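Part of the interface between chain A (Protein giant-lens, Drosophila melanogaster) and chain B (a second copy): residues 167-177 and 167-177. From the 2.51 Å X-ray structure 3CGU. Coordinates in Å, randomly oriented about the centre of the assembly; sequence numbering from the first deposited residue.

Chain A 167-177: EFLDEVNINSL
Chain B 167-177: EFLDEVNINSL

Two identical acidic side chains meet at the middle of this interface: Glu171(A) and Glu171(B) approach to 4.2 Å between their CG atoms, and OE2 of Glu171(A) lies 4.5 Å from OE1 of Glu171(B), although the like charges should repel. Each uses a t,t rotamer, and carboxylate oxygens of both are hydrogen-bonded elsewhere in the structure. In chain A, Asn173(A) ND2 also donates to Glu171(A) OE1 at 3.1 Å.

The framework is a two-stranded antiparallel ladder formed by residues 169-176 of each copy. The strand axes cross at 164° and approach to 4.8 Å, and both backbones are extended, with phi/psi near -115/112 at Val172(A) and -107/114 at Val172(B). The register is centred on Val172(A) opposite Val172(B), so paired residue numbers sum to 344. Val172(A) N donates to Val172(B) O at 3.0 Å, and Val172(B) N returns the bond to Val172(A) O at 2.9 Å. Asp170(A) with Ile174(B), and Ile174(A) with Asp170(B), form the next reciprocal pairs: Asp170(A) N to Ile174(B) O is 3.3 Å and Ile174(B) N to Asp170(A) O 3.0 Å, while Ile174(A) N to Asp170(B) O is 2.9 Å and Asp170(B) N to Ile174(A) O 3.1 Å. Single bonds close the ends, from Ser176(B) N to Phe168(A) O and from Ser176(A) N to Phe168(B) O, both 3.1 Å.

Strand alternation puts Asp170(A), Val172(A) and Ile174(A), with the same three residues of chain B, on one face. There the t-rotamer valines pack with Val172(A) CB 4.2 Å from Val172(B) CB, and Ile174(A) CG2 reaches Asp170(B) CB at 3.4 Å. Leu169(A), Glu171(A), Asn173(A) and Asn175(A), with their chain B counterparts, occupy the other face, where Leu169(A), chi1 t and chi2 p, brings CD1 to 3.4 Å from Asn175(B) ND2.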

# COMPACT_ATOMS: atom_id res chain seq x y z
N GLU A 167 2.43 -13.36 7.43
CA GLU A 167 3.15 -14.62 7.28
C GLU A 167 3.47 -14.89 5.81
O GLU A 167 4.59 -15.28 5.47
CB GLU A 167 2.35 -15.78 7.89
CG GLU A 167 3.20 -16.92 8.47
CD GLU A 167 2.38 -17.92 9.29
OE1 GLU A 167 1.46 -17.48 10.02
OE2 GLU A 167 2.67 -19.14 9.23
N PHE A 168 2.50 -14.66 4.93
CA PHE A 168 2.65 -15.08 3.54
C PHE A 168 2.45 -13.97 2.51
O PHE A 168 2.03 -14.23 1.38
CB PHE A 168 1.72 -16.26 3.25
CG PHE A 168 2.03 -17.48 4.06
CD1 PHE A 168 1.06 -18.07 4.86
CD2 PHE A 168 3.31 -18.03 4.04
CE1 PHE A 168 1.35 -19.20 5.62
CE2 PHE A 168 3.61 -19.15 4.80
CZ PHE A 168 2.63 -19.74 5.58
N LEU A 169 2.76 -12.74 2.91
CA LEU A 169 2.57 -11.59 2.05
C LEU A 169 3.68 -10.60 2.28
O LEU A 169 3.81 -10.05 3.37
CB LEU A 169 1.23 -10.93 2.34
CG LEU A 169 0.90 -9.65 1.55
CD1 LEU A 169 0.95 -9.91 0.05
CD2 LEU A 169 -0.49 -9.14 1.95
N ASP A 170 4.49 -10.38 1.25
CA ASP A 170 5.53 -9.37 1.28
C ASP A 170 5.24 -8.27 0.27
O ASP A 170 4.73 -8.52 -0.82
CB ASP A 170 6.89 -10.00 0.97
CG ASP A 170 7.14 -11.25 1.79
OD1 ASP A 170 7.90 -12.12 1.30
OD2 ASP A 170 6.57 -11.37 2.91
N GLU A 171 5.57 -7.05 0.63
CA GLU A 171 5.30 -5.93 -0.23
C GLU A 171 6.63 -5.25 -0.44
O GLU A 171 7.29 -4.87 0.52
CB GLU A 171 4.29 -4.99 0.43
CG GLU A 171 4.11 -3.67 -0.30
CD GLU A 171 3.22 -2.68 0.47
OE1 GLU A 171 3.64 -1.50 0.65
OE2 GLU A 171 2.11 -3.09 0.91
N VAL A 172 7.03 -5.13 -1.69
CA VAL A 172 8.33 -4.55 -2.02
C VAL A 172 8.10 -3.26 -2.78
O VAL A 172 7.62 -3.28 -3.89
CB VAL A 172 9.17 -5.51 -2.92
CG1 VAL A 172 10.46 -4.87 -3.33
CG2 VAL A 172 9.42 -6.84 -2.21
N ASN A 173 8.43 -2.14 -2.17
CA ASN A 173 8.40 -0.89 -2.89
C ASN A 173 9.72 -0.68 -3.60
O ASN A 173 10.77 -0.85 -3.00
CB ASN A 173 8.14 0.27 -1.95
CG ASN A 173 6.69 0.45 -1.66
OD1 ASN A 173 6.11 1.47 -2.01
ND2 ASN A 173 6.07 -0.54 -1.02
N ILE A 174 9.67 -0.34 -4.87
CA ILE A 174 10.90 -0.11 -5.62
C ILE A 174 10.96 1.31 -6.17
O ILE A 174 10.18 1.69 -7.05
CB ILE A 174 11.14 -1.20 -6.71
CG1 ILE A 174 12.00 -0.65 -7.85
CG2 ILE A 174 9.83 -1.73 -7.26
CD1 ILE A 174 13.47 -0.90 -7.64
N ASN A 175 11.87 2.10 -5.60
CA ASN A 175 12.09 3.47 -6.01
C ASN A 175 13.29 3.62 -6.93
O ASN A 175 14.43 3.26 -6.57
CB ASN A 175 12.28 4.37 -4.79
CG ASN A 175 10.96 4.88 -4.24
OD1 ASN A 175 10.45 4.36 -3.25
ND2 ASN A 175 10.38 5.87 -4.91
N SER A 176 13.03 4.17 -8.12
CA SER A 176 14.08 4.47 -9.07
C SER A 176 14.55 5.93 -8.86
O SER A 176 13.79 6.88 -9.07
CB SER A 176 13.58 4.22 -10.49
OG SER A 176 14.53 4.60 -11.47
N LEU A 177 15.79 6.09 -8.40
CA LEU A 177 16.28 7.39 -7.95
C LEU A 177 16.97 8.20 -9.03
O LEU A 177 16.72 9.39 -9.16
CB LEU A 177 17.23 7.22 -6.78
CG LEU A 177 16.59 6.57 -5.56
CD1 LEU A 177 17.68 6.12 -4.62
CD2 LEU A 177 15.66 7.55 -4.90
N GLU B 167 5.69 7.44 -12.16
CA GLU B 167 6.71 7.25 -13.18
C GLU B 167 7.95 6.54 -12.63
O GLU B 167 8.61 5.79 -13.35
CB GLU B 167 7.10 8.59 -13.83
CG GLU B 167 7.77 8.44 -15.19
CD GLU B 167 7.73 9.72 -16.01
OE1 GLU B 167 7.65 10.82 -15.42
OE2 GLU B 167 7.77 9.63 -17.26
N PHE B 168 8.26 6.76 -11.36
CA PHE B 168 9.49 6.21 -10.81
C PHE B 168 9.29 5.33 -9.58
O PHE B 168 10.18 5.18 -8.76
CB PHE B 168 10.48 7.34 -10.49
CG PHE B 168 10.89 8.14 -11.71
CD1 PHE B 168 10.59 9.51 -11.80
CD2 PHE B 168 11.54 7.53 -12.77
CE1 PHE B 168 10.96 10.24 -12.92
CE2 PHE B 168 11.91 8.26 -13.90
CZ PHE B 168 11.62 9.62 -13.97
N LEU B 169 8.11 4.72 -9.47
CA LEU B 169 7.77 3.92 -8.32
C LEU B 169 6.90 2.72 -8.71
O LEU B 169 5.79 2.90 -9.23
CB LEU B 169 7.03 4.77 -7.29
CG LEU B 169 6.50 4.01 -6.07
CD1 LEU B 169 7.65 3.45 -5.26
CD2 LEU B 169 5.65 4.92 -5.21
N ASP B 170 7.42 1.52 -8.46
CA ASP B 170 6.66 0.28 -8.63
C ASP B 170 6.40 -0.35 -7.28
O ASP B 170 7.13 -0.13 -6.32
CB ASP B 170 7.45 -0.74 -9.47
CG ASP B 170 7.94 -0.16 -10.79
OD1 ASP B 170 8.75 -0.87 -11.47
OD2 ASP B 170 7.54 0.99 -11.13
N GLU B 171 5.37 -1.18 -7.20
CA GLU B 171 5.07 -1.89 -5.98
C GLU B 171 4.78 -3.35 -6.34
O GLU B 171 3.88 -3.63 -7.11
CB GLU B 171 3.85 -1.27 -5.30
CG GLU B 171 3.32 -2.09 -4.14
CD GLU B 171 1.99 -1.55 -3.62
OE1 GLU B 171 1.07 -2.38 -3.38
OE2 GLU B 171 1.85 -0.31 -3.47
N VAL B 172 5.57 -4.26 -5.77
CA VAL B 172 5.44 -5.68 -6.07
C VAL B 172 4.82 -6.38 -4.87
O VAL B 172 5.41 -6.45 -3.82
CB VAL B 172 6.85 -6.33 -6.35
CG1 VAL B 172 6.73 -7.79 -6.60
CG2 VAL B 172 7.56 -5.64 -7.50
N ASN B 173 3.62 -6.91 -5.02
CA ASN B 173 3.08 -7.75 -3.98
C ASN B 173 3.35 -9.21 -4.27
O ASN B 173 2.98 -9.72 -5.33
CB ASN B 173 1.57 -7.53 -3.85
CG ASN B 173 1.23 -6.45 -2.87
OD1 ASN B 173 0.63 -6.71 -1.84
ND2 ASN B 173 1.65 -5.22 -3.16
N ILE B 174 4.01 -9.89 -3.36
CA ILE B 174 4.25 -11.30 -3.58
C ILE B 174 3.51 -12.19 -2.59
O ILE B 174 3.77 -12.16 -1.38
CB ILE B 174 5.76 -11.62 -3.66
CG1 ILE B 174 6.01 -13.07 -3.24
CG2 ILE B 174 6.57 -10.64 -2.84
CD1 ILE B 174 7.45 -13.48 -3.48
N ASN B 175 2.55 -12.96 -3.12
CA ASN B 175 1.80 -13.92 -2.32
C ASN B 175 2.39 -15.33 -2.31
O ASN B 175 2.73 -15.86 -3.36
CB ASN B 175 0.35 -13.99 -2.81
CG ASN B 175 -0.50 -12.87 -2.30
OD1 ASN B 175 -1.06 -12.08 -3.07
ND2 ASN B 175 -0.59 -12.77 -0.98
N SER B 176 2.50 -15.93 -1.13
CA SER B 176 2.88 -17.34 -1.05
C SER B 176 1.62 -18.19 -0.95
O SER B 176 0.90 -18.15 0.04
CB SER B 176 3.80 -17.60 0.15
OG SER B 176 5.04 -16.94 -0.01
N LEU B 177 1.39 -18.97 -2.00
CA LEU B 177 0.16 -19.73 -2.13
C LEU B 177 0.22 -21.12 -1.50
O LEU B 177 -0.80 -21.62 -1.03
CB LEU B 177 -0.24 -19.82 -3.60
CG LEU B 177 -0.47 -18.45 -4.23
CD1 LEU B 177 -0.58 -18.60 -5.73
CD2 LEU B 177 -1.72 -17.78 -3.65